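Local coordinates for periplasmic binding protein/LacI transcriptional regulator (Clostridium phytofermentans, PDB 3BRS), which probably binds a sugar between its two lobes as the substrate-capturing component of a transport system, at residues Ser172-Ala177 against Ala205-Lys210; Ala166-Asp171 against Thr181-Thr186. All coordinates share one frame; numbering follows the deposited sequence.

Interaction 1 (Ser172-Ala177 against Ala205-Lys210)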
loop_
_atom_site.group_PDB
_atom_site.type_symbol
_atom_site.label_atom_id
_atom_site.label_comp_id
_atom_site.label_asym_id
_atom_site.label_seq_id
_atom_site.Cartn_x
_atom_site.Cartn_y
_atom_site.Cartn_z
ATOM N N SER A 172 -4.202 6.294 -6.627
ATOM C CA SER A 172 -3.669 7.031 -5.439
ATOM C C SER A 172 -3.727 8.503 -5.608
ATOM O O SER A 172 -2.821 9.239 -5.246
ATOM C CB SER A 172 -2.244 6.551 -5.068
ATOM O OG SER A 172 -2.286 5.093 -4.914
ATOM N N ASN A 173 -4.848 8.978 -6.105
ATOM C CA ASN A 173 -5.032 10.415 -6.298
ATOM C C ASN A 173 -6.353 10.784 -5.599
ATOM O O ASN A 173 -7.422 10.174 -5.912
ATOM C CB ASN A 173 -5.097 10.694 -7.822
ATOM C CG ASN A 173 -5.378 12.151 -8.109
ATOM O OD1 ASN A 173 -6.531 12.572 -8.112
ATOM N ND2 ASN A 173 -4.315 12.941 -8.313
ATOM N N TYR A 174 -6.320 11.673 -4.625
ATOM C CA TYR A 174 -7.563 11.969 -3.875
ATOM C C TYR A 174 -8.748 12.531 -4.791
ATOM O O TYR A 174 -9.944 12.186 -4.674
ATOM C CB TYR A 174 -7.339 12.993 -2.768
ATOM C CG TYR A 174 -6.456 12.641 -1.617
ATOM C CD1 TYR A 174 -6.884 11.758 -0.656
ATOM C CD2 TYR A 174 -5.171 13.266 -1.459
ATOM C CE1 TYR A 174 -6.042 11.451 0.466
ATOM C CE2 TYR A 174 -4.343 12.958 -0.390
ATOM C CZ TYR A 174 -4.795 12.051 0.578
ATOM O OH TYR A 174 -3.966 11.729 1.601
ATOM N N ASP A 175 -8.443 13.361 -5.758
ATOM C CA ASP A 175 -9.591 13.850 -6.544
ATOM C C ASP A 175 -10.170 12.823 -7.473
ATOM O O ASP A 175 -11.369 12.936 -7.758
ATOM C CB ASP A 175 -9.251 15.052 -7.362
ATOM C CG ASP A 175 -8.793 16.210 -6.537
ATOM O OD1 ASP A 175 -9.257 16.459 -5.390
ATOM O OD2 ASP A 175 -7.950 16.897 -7.100
ATOM N N LYS A 176 -9.386 11.834 -7.924
ATOM C CA LYS A 176 -9.951 10.760 -8.715
ATOM C C LYS A 176 -10.779 9.830 -7.912
ATOM O O LYS A 176 -11.831 9.297 -8.380
ATOM C CB LYS A 176 -8.879 9.949 -9.504
ATOM C CG LYS A 176 -8.556 10.533 -10.868
ATOM C CD LYS A 176 -7.383 9.805 -11.525
ATOM C CE LYS A 176 -7.922 8.643 -12.363
ATOM N NZ LYS A 176 -6.895 7.929 -13.224
ATOM N N ALA A 177 -10.291 9.564 -6.703
ATOM C CA ALA A 177 -11.093 8.765 -5.722
ATOM C C ALA A 177 -12.454 9.385 -5.559
ATOM O O ALA A 177 -13.482 8.702 -5.539
ATOM C CB ALA A 177 -10.425 8.718 -4.378
ATOM N N ALA A 205 -13.439 8.708 -1.239
ATOM C CA ALA A 205 -14.807 8.124 -1.057
ATOM C C ALA A 205 -15.540 8.715 0.110
ATOM O O ALA A 205 -16.739 8.927 -0.006
ATOM C CB ALA A 205 -14.719 6.600 -0.838
ATOM N N ALA A 206 -14.852 8.944 1.249
ATOM C CA ALA A 206 -15.628 9.459 2.416
ATOM C C ALA A 206 -16.061 10.878 2.111
ATOM O O ALA A 206 -17.150 11.231 2.443
ATOM C CB ALA A 206 -14.764 9.459 3.636
ATOM N N ARG A 207 -15.217 11.715 1.485
ATOM C CA ARG A 207 -15.691 13.084 1.140
ATOM C C ARG A 207 -16.906 13.130 0.211
ATOM O O ARG A 207 -17.876 13.870 0.443
ATOM C CB ARG A 207 -14.595 13.904 0.496
ATOM C CG ARG A 207 -13.436 13.947 1.379
ATOM C CD ARG A 207 -12.683 15.179 1.146
ATOM N NE ARG A 207 -11.650 15.017 0.148
ATOM C CZ ARG A 207 -10.349 15.045 0.422
ATOM N NH1 ARG A 207 -9.476 14.937 -0.558
ATOM N NH2 ARG A 207 -9.924 15.202 1.668
ATOM N N ALA A 208 -16.811 12.346 -0.852
ATOM C CA ALA A 208 -17.825 12.252 -1.864
ATOM C C ALA A 208 -19.117 11.772 -1.235
ATOM O O ALA A 208 -20.167 12.391 -1.426
ATOM C CB ALA A 208 -17.367 11.297 -2.987
ATOM N N ILE A 209 -19.036 10.746 -0.422
ATOM C CA ILE A 209 -20.228 10.221 0.288
ATOM C C ILE A 209 -20.807 11.320 1.198
ATOM O O ILE A 209 -22.002 11.394 1.412
ATOM C CB ILE A 209 -19.850 8.935 1.147
ATOM C CG1 ILE A 209 -19.783 7.649 0.326
ATOM C CG2 ILE A 209 -20.794 8.690 2.338
ATOM C CD1 ILE A 209 -18.968 6.535 1.051
ATOM N N LYS A 210 -19.949 12.177 1.722
ATOM C CA LYS A 210 -20.368 13.286 2.620
ATOM C C LYS A 210 -21.100 14.378 1.820
ATOM O O LYS A 210 -22.164 14.885 2.226
ATOM C CB LYS A 210 -19.110 13.929 3.226
ATOM C CG LYS A 210 -19.367 14.583 4.608
ATOM C CD LYS A 210 -18.633 15.915 4.729
ATOM C CE LYS A 210 -18.625 16.438 6.188
ATOM N NZ LYS A 210 -19.904 16.170 6.934
HETATM O O HOH W 1 -10.995 14.449 -2.455
#
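R207 stretches from the helix of A205-K210 to the first turn of the helix that starts at Y174, and the end of its guanidinium rests against the root of the tyrosine. NH1 does the touching: it lies 3.6 Å from Y174 CB, with CG and CD1 slightly farther away. The guanidinium plane is turned 47° from the phenol ring, so the two groups meet obliquely and do not stack. A turn of the chain about CG-CD (chi3 -91°) swings the guanidinium towards the tyrosine. Water 1 bridges this end of the chain to the helix start, accepting from R207 NH1 at 2.5 Å and donating a weak bond to Y174 O. D175 OD1 stays 5.1 Å from R207 NH1, an opposite charge that may attract it, though too far for a salt bridge. The Y174 ring also meets the ring of Y200, and its OH makes a weak hydrogen bond with S18 OG. Deeper in, A177 and A205 let the backbones come close, their CA atoms 6.0 Å apart. The helix start itself is secured by N173, the N-cap, whose OD1 accepts from K176 N (3.0 Å, N-H...O angle 149°), the donor lying in the carbonyl plane. Two neighbouring helices meeting through small residues inside and a hydrated arginine outside form part of the helical layer on one face of an alpha/beta lobe of the periplasmic-binding-protein fold.

Interaction 2 (Ala166-Asp171 against Thr181-Thr186)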
loop_
_atom_site.group_PDB
_atom_site.type_symbol
_atom_site.label_atom_id
_atom_site.label_comp_id
_atom_site.label_asym_id
_atom_site.label_seq_id
_atom_site.Cartn_x
_atom_site.Cartn_y
_atom_site.Cartn_z
ATOM N N ALA A 166 -18.750 -2.594 -9.210
ATOM C CA ALA A 166 -17.707 -2.005 -9.994
ATOM C C ALA A 166 -16.457 -1.712 -9.176
ATOM O O ALA A 166 -16.507 -1.438 -7.923
ATOM C CB ALA A 166 -18.216 -0.741 -10.686
ATOM N N ILE A 167 -15.349 -1.747 -9.905
ATOM C CA ILE A 167 -14.057 -1.353 -9.333
ATOM C C ILE A 167 -13.449 -0.225 -10.072
ATOM O O ILE A 167 -13.166 -0.347 -11.268
ATOM C CB ILE A 167 -13.001 -2.481 -9.190
ATOM C CG1 ILE A 167 -13.682 -3.713 -8.588
ATOM C CG2 ILE A 167 -11.869 -1.971 -8.251
ATOM C CD1 ILE A 167 -12.813 -4.838 -8.131
ATOM N N TYR A 168 -13.257 0.865 -9.376
ATOM C CA TYR A 168 -12.677 2.125 -9.988
ATOM C C TYR A 168 -11.237 2.289 -9.486
ATOM O O TYR A 168 -10.993 2.175 -8.263
ATOM C CB TYR A 168 -13.531 3.346 -9.625
ATOM C CG TYR A 168 -13.038 4.651 -10.212
ATOM C CD1 TYR A 168 -12.101 5.429 -9.525
ATOM C CD2 TYR A 168 -13.470 5.109 -11.468
ATOM C CE1 TYR A 168 -11.584 6.618 -10.046
ATOM C CE2 TYR A 168 -12.936 6.348 -12.021
ATOM C CZ TYR A 168 -11.990 7.082 -11.307
ATOM O OH TYR A 168 -11.450 8.336 -11.806
ATOM N N TYR A 169 -10.301 2.622 -10.382
ATOM C CA TYR A 169 -8.862 2.773 -9.996
ATOM C C TYR A 169 -8.539 4.255 -10.011
ATOM O O TYR A 169 -8.462 4.833 -11.084
ATOM C CB TYR A 169 -7.941 1.943 -10.987
ATOM C CG TYR A 169 -8.285 0.409 -10.915
ATOM C CD1 TYR A 169 -7.616 -0.458 -10.010
ATOM C CD2 TYR A 169 -9.312 -0.132 -11.709
ATOM C CE1 TYR A 169 -7.964 -1.817 -9.953
ATOM C CE2 TYR A 169 -9.658 -1.488 -11.640
ATOM C CZ TYR A 169 -8.955 -2.324 -10.739
ATOM O OH TYR A 169 -9.287 -3.692 -10.620
ATOM N N CYS A 170 -8.377 4.848 -8.819
ATOM C CA CYS A 170 -8.011 6.224 -8.600
ATOM C C CYS A 170 -6.582 6.538 -8.748
ATOM O O CYS A 170 -6.205 7.768 -8.698
ATOM C CB CYS A 170 -8.462 6.680 -7.169
ATOM S SG CYS A 170 -7.372 6.205 -5.744
ATOM N N ASP A 171 -5.743 5.526 -8.920
ATOM C CA ASP A 171 -4.240 5.700 -8.994
ATOM C C ASP A 171 -3.705 6.509 -7.840
ATOM O O ASP A 171 -2.760 7.248 -8.011
ATOM C CB ASP A 171 -3.831 6.447 -10.259
ATOM C CG ASP A 171 -4.133 5.640 -11.533
ATOM O OD1 ASP A 171 -3.517 4.542 -11.628
ATOM O OD2 ASP A 171 -4.945 6.086 -12.401
ATOM N N THR A 181 -15.998 7.787 -7.021
ATOM C CA THR A 181 -17.050 7.529 -6.030
ATOM C C THR A 181 -18.384 8.177 -6.414
ATOM O O THR A 181 -19.491 7.569 -6.338
ATOM C CB THR A 181 -16.601 8.091 -4.661
ATOM O OG1 THR A 181 -15.453 7.320 -4.226
ATOM C CG2 THR A 181 -17.633 7.798 -3.658
ATOM N N VAL A 182 -18.283 9.433 -6.851
ATOM C CA VAL A 182 -19.463 10.104 -7.339
ATOM C C VAL A 182 -20.005 9.325 -8.520
ATOM O O VAL A 182 -21.194 9.095 -8.588
ATOM C CB VAL A 182 -19.147 11.578 -7.724
ATOM C CG1 VAL A 182 -20.323 12.175 -8.558
ATOM C CG2 VAL A 182 -18.929 12.426 -6.395
ATOM N N GLU A 183 -19.146 8.915 -9.456
ATOM C CA GLU A 183 -19.642 8.197 -10.661
ATOM C C GLU A 183 -20.322 6.877 -10.299
ATOM O O GLU A 183 -21.441 6.591 -10.740
ATOM C CB GLU A 183 -18.505 7.973 -11.669
ATOM C CG GLU A 183 -18.880 7.055 -12.848
ATOM C CD GLU A 183 -17.753 6.917 -13.887
ATOM O OE1 GLU A 183 -16.564 6.780 -13.476
ATOM O OE2 GLU A 183 -18.062 6.968 -15.108
ATOM N N LEU A 184 -19.688 6.084 -9.455
ATOM C CA LEU A 184 -20.300 4.823 -9.051
ATOM C C LEU A 184 -21.606 5.005 -8.310
ATOM O O LEU A 184 -22.562 4.296 -8.619
ATOM C CB LEU A 184 -19.367 3.986 -8.143
ATOM C CG LEU A 184 -18.304 3.004 -8.658
ATOM C CD1 LEU A 184 -17.545 3.528 -9.860
ATOM C CD2 LEU A 184 -17.368 2.673 -7.503
ATOM N N LEU A 185 -21.662 5.889 -7.300
ATOM C CA LEU A 185 -22.923 6.026 -6.555
ATOM C C LEU A 185 -24.052 6.713 -7.384
ATOM O O LEU A 185 -25.239 6.540 -7.109
ATOM C CB LEU A 185 -22.734 6.732 -5.233
ATOM C CG LEU A 185 -21.878 6.010 -4.236
ATOM C CD1 LEU A 185 -21.592 6.906 -3.027
ATOM C CD2 LEU A 185 -22.478 4.695 -3.763
ATOM N N THR A 186 -23.670 7.433 -8.423
ATOM C CA THR A 186 -24.654 7.876 -9.400
ATOM C C THR A 186 -25.207 6.743 -10.254
ATOM O O THR A 186 -26.416 6.688 -10.542
ATOM C CB THR A 186 -24.082 8.962 -10.263
ATOM O OG1 THR A 186 -23.760 10.050 -9.396
ATOM C CG2 THR A 186 -25.172 9.469 -11.226
#
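Y168 and A166, two residues apart on the strand, both direct their CB atoms at the helix of T181-T186, and L184 receives them. The apolar part of the contact is made by this leucine: its CD1 lies 4.0 Å from Y168 CB, while its CG sits 4.3 Å from A166 CB. The two branches divide the work, since CD2 comes nearest to the backbone O of A166, at 4.2 Å. L184 also packs on M194 of strand 191-196, two positions along the sheet, which places it between helix and sheet.

The second kind of contact is between an aromatic ring and a carboxylate. With CG anti to the backbone N (chi1 -179°), the Y168 ring extends from the strand beside E183, whose chain is itself extended. E183 OE1 stands 3.9 Å from Y168 CE2 and nearly as close to CD2. The side chains cross at about a right angle, the carboxylate plane turned 65° from the ring, and the approach is a loose polar-to-aromatic one.

The polar groups pair apart from this contact: the strand backbone bonds to strand 133-138, and T186 OG1 donates to V182 O at 2.9 Å. T186 N reaches the same oxygen from the opposite face of the carbonyl plane, so V182 O is held twice.

Strand 166-169 and helix 181-186 run nearly antiparallel (164°), their axes 9.6 Å apart at closest approach. With only apolar and loose contacts across it, cohesion rests largely on van der Waals packing around L184, while the exposed E183 carboxylate probably stays hydrated.

In the fold
The two contacts lie 9 Å apart, centre to centre, in one lobe of the two-lobed chain and share helix 174-187. Their segments alternate along the sequence: strand 164-169 and the loop after it lead into that helix, whose start enters interaction 1 and whose later half enters interaction 2, before strand 191-196 and helix 199-211 follow. Helix 174-187 thus packs on edge strand 164-169 of the mixed sheet and on its neighbour helix 199-211. The two contacts touch directly through the salt bridge of K176 NZ with D171 OD2 (2.8 Å). This continuous layering of helices on a sheet is consistent with a lobe that moves as one body around a sugar-binding cleft.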